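PDB 4Q88: glycoside hydrolase family 88 protein from Bacteroides vulgatus, which is probably a glycoside hydrolase of family 88, although its substrate and exact function remain uncharacterised. Local coordinates for residues A[298-303]-A[352-357]. Numbering follows the deposited sequence.
Sequences PIVEKA and CERVRF
Glu301 and Arg354 form a two-pronged salt bridge across the gap between their helices. Traced outward from CB, Glu301 CG lies anti to the carbonyl carbon, beside the backbone N; the bend at chi2 (-54°) then swings the carboxylate toward Arg354, and only from CD onward does the chain meet the guanidinium. Glu301 CD lies at the guanidinium edge, in its plane, 3.4 Å from Arg354 NH1. Glu301 OE1 accepts from Arg354 NH2 at 2.9 Å on its syn side, whereas OE2 takes Arg354 NH1 at 2.8 Å from above the carboxylate plane. The grip is therefore end-on but twisted, the two planes lying 50° apart. Glu301 OE2 also comes within 3.6 Å of Phe357 CE2, and beside it Val300 CG2 meets Phe357 CZ tip to tip at 4.2 Å. An alanine here would probably leave Arg354 NH1 without its carboxylate partner and the guanidinium less firmly fixed, though Glu11 would still pair with NH2. The axes of segments 298-303 and 352-357 come no closer than 12.5 Å, at 131°, so side chains rather than backbones join helices 293-311 and 341-358; Val300 and Phe357 also pack on helix 272-287. Such helix-to-helix bridging belongs here to the (alpha/alpha)6 barrel of six helical hairpins expected for family 88.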
loop_
_atom_site.group_PDB
_atom_site.type_symbol
_atom_site.label_atom_id
_atom_site.label_comp_id
_atom_site.label_asym_id
_atom_site.label_seq_id
_atom_site.Cartn_x
_atom_site.Cartn_y
_atom_site.Cartn_z
ATOM N N PRO A 298 -11.120 -8.499 17.430
ATOM C CA PRO A 298 -10.055 -9.360 17.974
ATOM C C PRO A 298 -8.801 -9.517 17.082
ATOM O O PRO A 298 -7.658 -9.632 17.562
ATOM C CB PRO A 298 -10.732 -10.717 18.134
ATOM C CG PRO A 298 -12.190 -10.410 18.172
ATOM C CD PRO A 298 -12.412 -9.198 17.343
ATOM N N ILE A 299 -9.029 -9.547 15.779
ATOM C CA ILE A 299 -7.919 -9.631 14.812
ATOM C C ILE A 299 -7.074 -8.348 14.917
ATOM O O ILE A 299 -5.826 -8.396 14.954
ATOM C CB ILE A 299 -8.474 -9.783 13.362
ATOM C CG1 ILE A 299 -9.397 -10.976 13.269
ATOM C CG2 ILE A 299 -7.370 -9.822 12.318
ATOM C CD1 ILE A 299 -8.800 -12.326 13.569
ATOM N N VAL A 300 -7.748 -7.191 14.925
ATOM C CA VAL A 300 -7.032 -5.934 14.978
ATOM C C VAL A 300 -6.362 -5.744 16.340
ATOM O O VAL A 300 -5.284 -5.162 16.405
ATOM C CB VAL A 300 -7.850 -4.653 14.611
ATOM C CG1 VAL A 300 -8.407 -4.751 13.212
ATOM C CG2 VAL A 300 -8.947 -4.301 15.562
ATOM N N GLU A 301 -6.963 -6.235 17.410
ATOM C CA GLU A 301 -6.310 -6.057 18.732
ATOM C C GLU A 301 -4.972 -6.820 18.765
ATOM O O GLU A 301 -3.966 -6.277 19.197
ATOM C CB GLU A 301 -7.204 -6.495 19.893
ATOM C CG GLU A 301 -8.444 -5.612 20.079
ATOM C CD GLU A 301 -8.158 -4.130 20.218
ATOM O OE1 GLU A 301 -7.171 -3.758 20.895
ATOM O OE2 GLU A 301 -8.929 -3.314 19.643
ATOM N N LYS A 302 -4.965 -8.054 18.264
ATOM C CA LYS A 302 -3.731 -8.856 18.243
ATOM C C LYS A 302 -2.692 -8.246 17.320
ATOM O O LYS A 302 -1.497 -8.227 17.643
ATOM C CB LYS A 302 -4.022 -10.292 17.830
ATOM C CG LYS A 302 -4.915 -11.049 18.804
ATOM C CD LYS A 302 -5.388 -12.377 18.205
ATOM C CE LYS A 302 -6.141 -13.229 19.216
ATOM N NZ LYS A 302 -7.525 -12.748 19.503
ATOM N N ALA A 303 -3.137 -7.771 16.159
ATOM C CA ALA A 303 -2.228 -7.166 15.184
ATOM C C ALA A 303 -1.611 -5.879 15.666
ATOM O O ALA A 303 -0.409 -5.649 15.532
ATOM C CB ALA A 303 -2.962 -6.933 13.865
ATOM N N CYS A 352 -2.501 5.606 12.216
ATOM C CA CYS A 352 -3.511 6.679 12.013
ATOM C C CYS A 352 -4.927 6.107 12.105
ATOM O O CYS A 352 -5.832 6.675 12.775
ATOM C CB CYS A 352 -3.329 7.379 10.691
ATOM S SG CYS A 352 -1.877 8.412 10.614
ATOM N N GLU A 353 -5.151 4.994 11.419
ATOM C CA GLU A 353 -6.466 4.375 11.462
ATOM C C GLU A 353 -6.834 3.843 12.855
ATOM O O GLU A 353 -8.022 3.792 13.191
ATOM C CB GLU A 353 -6.591 3.283 10.375
ATOM C CG GLU A 353 -8.021 3.053 9.876
ATOM C CD GLU A 353 -8.744 4.241 9.222
ATOM O OE1 GLU A 353 -9.963 4.307 9.391
ATOM O OE2 GLU A 353 -8.147 5.082 8.513
ATOM N N ARG A 354 -5.841 3.441 13.640
ATOM C CA ARG A 354 -6.065 3.044 15.009
ATOM C C ARG A 354 -6.605 4.211 15.864
ATOM O O ARG A 354 -7.507 4.013 16.675
ATOM C CB ARG A 354 -4.805 2.524 15.636
ATOM C CG ARG A 354 -4.953 2.006 17.063
ATOM C CD ARG A 354 -5.866 0.785 17.137
ATOM N NE ARG A 354 -5.869 0.273 18.500
ATOM C CZ ARG A 354 -6.539 -0.774 18.951
ATOM N NH1 ARG A 354 -7.303 -1.533 18.181
ATOM N NH2 ARG A 354 -6.405 -1.068 20.221
ATOM N N VAL A 355 -6.056 5.402 15.656
ATOM C CA VAL A 355 -6.588 6.611 16.327
ATOM C C VAL A 355 -8.060 6.775 15.961
ATOM O O VAL A 355 -8.911 6.990 16.852
ATOM C CB VAL A 355 -5.791 7.881 15.950
ATOM C CG1 VAL A 355 -6.479 9.126 16.536
ATOM C CG2 VAL A 355 -4.385 7.774 16.439
ATOM N N ARG A 356 -8.414 6.622 14.674
ATOM C CA ARG A 356 -9.772 6.776 14.259
ATOM C C ARG A 356 -10.675 5.700 14.849
ATOM O O ARG A 356 -11.828 5.931 15.113
ATOM C CB ARG A 356 -9.914 6.864 12.740
ATOM C CG ARG A 356 -9.038 7.906 12.066
ATOM C CD ARG A 356 -9.418 8.048 10.600
ATOM N NE ARG A 356 -8.594 9.048 9.905
ATOM C CZ ARG A 356 -8.782 10.371 9.976
ATOM N NH1 ARG A 356 -9.794 10.845 10.683
ATOM N NH2 ARG A 356 -7.977 11.219 9.320
ATOM N N PHE A 357 -10.153 4.506 15.056
ATOM C CA PHE A 357 -10.920 3.406 15.676
ATOM C C PHE A 357 -11.187 3.661 17.173
ATOM O O PHE A 357 -12.165 3.169 17.701
ATOM C CB PHE A 357 -10.081 2.115 15.440
ATOM C CG PHE A 357 -10.586 0.887 16.113
ATOM C CD1 PHE A 357 -11.455 0.020 15.447
ATOM C CD2 PHE A 357 -10.153 0.544 17.384
ATOM C CE1 PHE A 357 -11.907 -1.145 16.056
ATOM C CE2 PHE A 357 -10.616 -0.609 18.005
ATOM C CZ PHE A 357 -11.479 -1.465 17.335
#